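Local coordinates for uncharacterized protein (Peptoclostridium difficile 630, PDB 4YCS) that is of unknown function but, as a putative lipoprotein related to PnrA-like substrate-binding proteins of ABC transporters, probably binds a small ligand for uptake, at residues R75-L80 and I95-D100. Residues are numbered along the deposited sequence; the frame is centred on the assembly and turned at random.
Sequences RFAKPL and IDYEYD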
loop_
_atom_site.group_PDB
_atom_site.type_symbol
_atom_site.label_atom_id
_atom_site.label_comp_id
_atom_site.label_asym_id
_atom_site.label_seq_id
_atom_site.Cartn_x
_atom_site.Cartn_y
_atom_site.Cartn_z
ATOM N N ARG A 75 -3.182 -10.934 -2.881
ATOM C CA ARG A 75 -4.357 -11.288 -2.073
ATOM C C ARG A 75 -5.191 -10.073 -1.641
ATOM O O ARG A 75 -6.351 -10.239 -1.247
ATOM C CB ARG A 75 -3.982 -12.113 -0.856
ATOM C CG ARG A 75 -3.551 -13.537 -1.199
ATOM C CD ARG A 75 -4.018 -14.523 -0.142
ATOM N NE ARG A 75 -3.487 -14.230 1.192
ATOM C CZ ARG A 75 -3.943 -14.779 2.316
ATOM N NH1 ARG A 75 -4.928 -15.662 2.264
ATOM N NH2 ARG A 75 -3.418 -14.455 3.500
ATOM N N PHE A 76 -4.638 -8.857 -1.734
ATOM C CA PHE A 76 -5.433 -7.640 -1.434
ATOM C C PHE A 76 -6.302 -7.135 -2.590
ATOM O O PHE A 76 -7.157 -6.248 -2.370
ATOM C CB PHE A 76 -4.545 -6.504 -0.926
ATOM C CG PHE A 76 -3.982 -6.757 0.410
ATOM C CD1 PHE A 76 -4.800 -6.698 1.514
ATOM C CD2 PHE A 76 -2.642 -7.087 0.565
ATOM C CE1 PHE A 76 -4.276 -6.942 2.766
ATOM C CE2 PHE A 76 -2.117 -7.300 1.811
ATOM C CZ PHE A 76 -2.937 -7.223 2.909
ATOM N N ALA A 77 -6.103 -7.699 -3.787
ATOM C CA ALA A 77 -6.757 -7.221 -5.013
ATOM C C ALA A 77 -8.241 -6.964 -4.816
ATOM O O ALA A 77 -8.715 -5.826 -4.971
ATOM C CB ALA A 77 -6.520 -8.202 -6.163
ATOM N N LYS A 78 -8.967 -8.003 -4.429
ATOM C CA LYS A 78 -10.429 -7.907 -4.297
ATOM C C LYS A 78 -10.915 -7.015 -3.125
ATOM O O LYS A 78 -11.781 -6.182 -3.330
ATOM C CB LYS A 78 -11.090 -9.299 -4.251
ATOM C CG LYS A 78 -11.134 -10.025 -5.599
ATOM C CD LYS A 78 -12.156 -9.447 -6.589
ATOM C CE LYS A 78 -12.145 -10.184 -7.931
ATOM N NZ LYS A 78 -10.902 -9.936 -8.719
ATOM N N PRO A 79 -10.374 -7.199 -1.902
ATOM C CA PRO A 79 -10.832 -6.341 -0.803
ATOM C C PRO A 79 -10.467 -4.873 -0.986
ATOM O O PRO A 79 -11.206 -4.019 -0.536
ATOM C CB PRO A 79 -10.157 -6.928 0.432
ATOM C CG PRO A 79 -9.052 -7.750 -0.100
ATOM C CD PRO A 79 -9.498 -8.273 -1.424
ATOM N N LEU A 80 -9.375 -4.593 -1.684
ATOM C CA LEU A 80 -8.964 -3.210 -1.955
ATOM C C LEU A 80 -9.849 -2.540 -2.981
ATOM O O LEU A 80 -10.206 -1.371 -2.827
ATOM C CB LEU A 80 -7.513 -3.145 -2.413
ATOM C CG LEU A 80 -6.937 -1.752 -2.698
ATOM C CD1 LEU A 80 -6.672 -1.039 -1.369
ATOM C CD2 LEU A 80 -5.662 -1.860 -3.539
ATOM N N ILE A 95 0.940 -3.496 -4.485
ATOM C CA ILE A 95 2.179 -4.093 -4.954
ATOM C C ILE A 95 1.954 -5.549 -5.432
ATOM O O ILE A 95 1.411 -6.379 -4.707
ATOM C CB ILE A 95 3.242 -4.043 -3.898
ATOM C CG1 ILE A 95 3.564 -2.579 -3.567
ATOM C CG2 ILE A 95 4.512 -4.767 -4.368
ATOM C CD1 ILE A 95 4.294 -2.439 -2.264
ATOM N N ASP A 96 2.379 -5.815 -6.676
ATOM C CA ASP A 96 2.370 -7.156 -7.303
ATOM C C ASP A 96 1.001 -7.540 -7.842
ATOM O O ASP A 96 0.593 -8.692 -7.777
ATOM C CB ASP A 96 2.902 -8.216 -6.318
ATOM C CG ASP A 96 3.309 -9.554 -7.019
ATOM O OD1 ASP A 96 3.795 -9.522 -8.186
ATOM O OD2 ASP A 96 3.144 -10.615 -6.367
ATOM N N TYR A 97 0.283 -6.563 -8.385
ATOM C CA TYR A 97 -1.028 -6.819 -9.004
ATOM C C TYR A 97 -1.444 -5.676 -9.938
ATOM O O TYR A 97 -1.334 -4.481 -9.602
ATOM C CB TYR A 97 -2.116 -7.077 -7.948
ATOM C CG TYR A 97 -3.416 -7.488 -8.575
ATOM C CD1 TYR A 97 -4.370 -6.546 -8.934
ATOM C CD2 TYR A 97 -3.674 -8.824 -8.851
ATOM C CE1 TYR A 97 -5.553 -6.928 -9.534
ATOM C CE2 TYR A 97 -4.859 -9.217 -9.446
ATOM C CZ TYR A 97 -5.779 -8.268 -9.790
ATOM O OH TYR A 97 -6.932 -8.662 -10.367
ATOM N N GLU A 98 -1.954 -6.049 -11.100
ATOM C CA GLU A 98 -2.469 -5.099 -12.066
ATOM C C GLU A 98 -3.906 -5.467 -12.361
ATOM O O GLU A 98 -4.190 -6.609 -12.671
ATOM C CB GLU A 98 -1.624 -5.107 -13.343
ATOM C CG GLU A 98 -0.443 -4.142 -13.278
ATOM C CD GLU A 98 0.498 -4.244 -14.472
ATOM O OE1 GLU A 98 0.053 -4.075 -15.630
ATOM O OE2 GLU A 98 1.700 -4.486 -14.249
ATOM N N TYR A 99 -4.813 -4.500 -12.243
ATOM C CA TYR A 99 -6.236 -4.707 -12.557
ATOM C C TYR A 99 -6.468 -4.603 -14.062
ATOM O O TYR A 99 -5.794 -3.821 -14.743
ATOM C CB TYR A 99 -7.090 -3.643 -11.877
ATOM C CG TYR A 99 -7.119 -3.738 -10.379
ATOM C CD1 TYR A 99 -6.165 -3.099 -9.601
ATOM C CD2 TYR A 99 -8.101 -4.462 -9.747
ATOM C CE1 TYR A 99 -6.188 -3.203 -8.224
ATOM C CE2 TYR A 99 -8.133 -4.568 -8.378
ATOM C CZ TYR A 99 -7.180 -3.926 -7.615
ATOM O OH TYR A 99 -7.241 -4.049 -6.259
ATOM N N ASP A 100 -7.422 -5.366 -14.590
ATOM C CA ASP A 100 -7.731 -5.276 -16.030
ATOM C C ASP A 100 -8.335 -3.925 -16.323
ATOM O O ASP A 100 -7.952 -3.257 -17.284
ATOM C CB ASP A 100 -8.696 -6.369 -16.468
ATOM C CG ASP A 100 -8.069 -7.735 -16.421
ATOM O OD1 ASP A 100 -6.981 -7.918 -17.006
ATOM O OD2 ASP A 100 -8.658 -8.627 -15.793
#
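Ala77 and Tyr97 have the nearest CA atoms of the two segments, 7.0 Å apart, where helix 77-84 meets the loop that leaves strand 91-95. The setting is an alpha/beta fold with a five-stranded parallel sheet, as expected of a periplasmic-binding-protein-like domain, and it illustrates how two aromatic side chains of a loop after a strand can bind a neighbouring helix by different means. Tyr97 offers a face: CB of Ala77 sits over the middle of its ring, 3.6 Å from the centroid and only 7° from the normal, a CH-pi contact in which the methyl lies within 4.0 Å of all six ring carbons. With CG anti to the backbone N (chi1 -174°), the Tyr97 ring is carried to where its face meets this methyl. Tyr99 instead brings its rim to the helix, while CE1 of Tyr97 stands over the centre of one of its faces, so the two tyrosines meet edge to face. Past the hydroxyl end of Tyr99, Leu80 crosses it at about a right angle, CD2 3.8 Å from Tyr99 OH; Ile94 and Ile106 from the sheet also touch Tyr99. Toward strand 106-109, Ser108 OG hydrogen-bonds to the carbonyl O of Tyr97. The polar link to the helix is short: Tyr99 OH donates to Ala77 O at 2.6 Å, in the carbonyl plane and on a lone pair, with a C=O...OH angle of 118°.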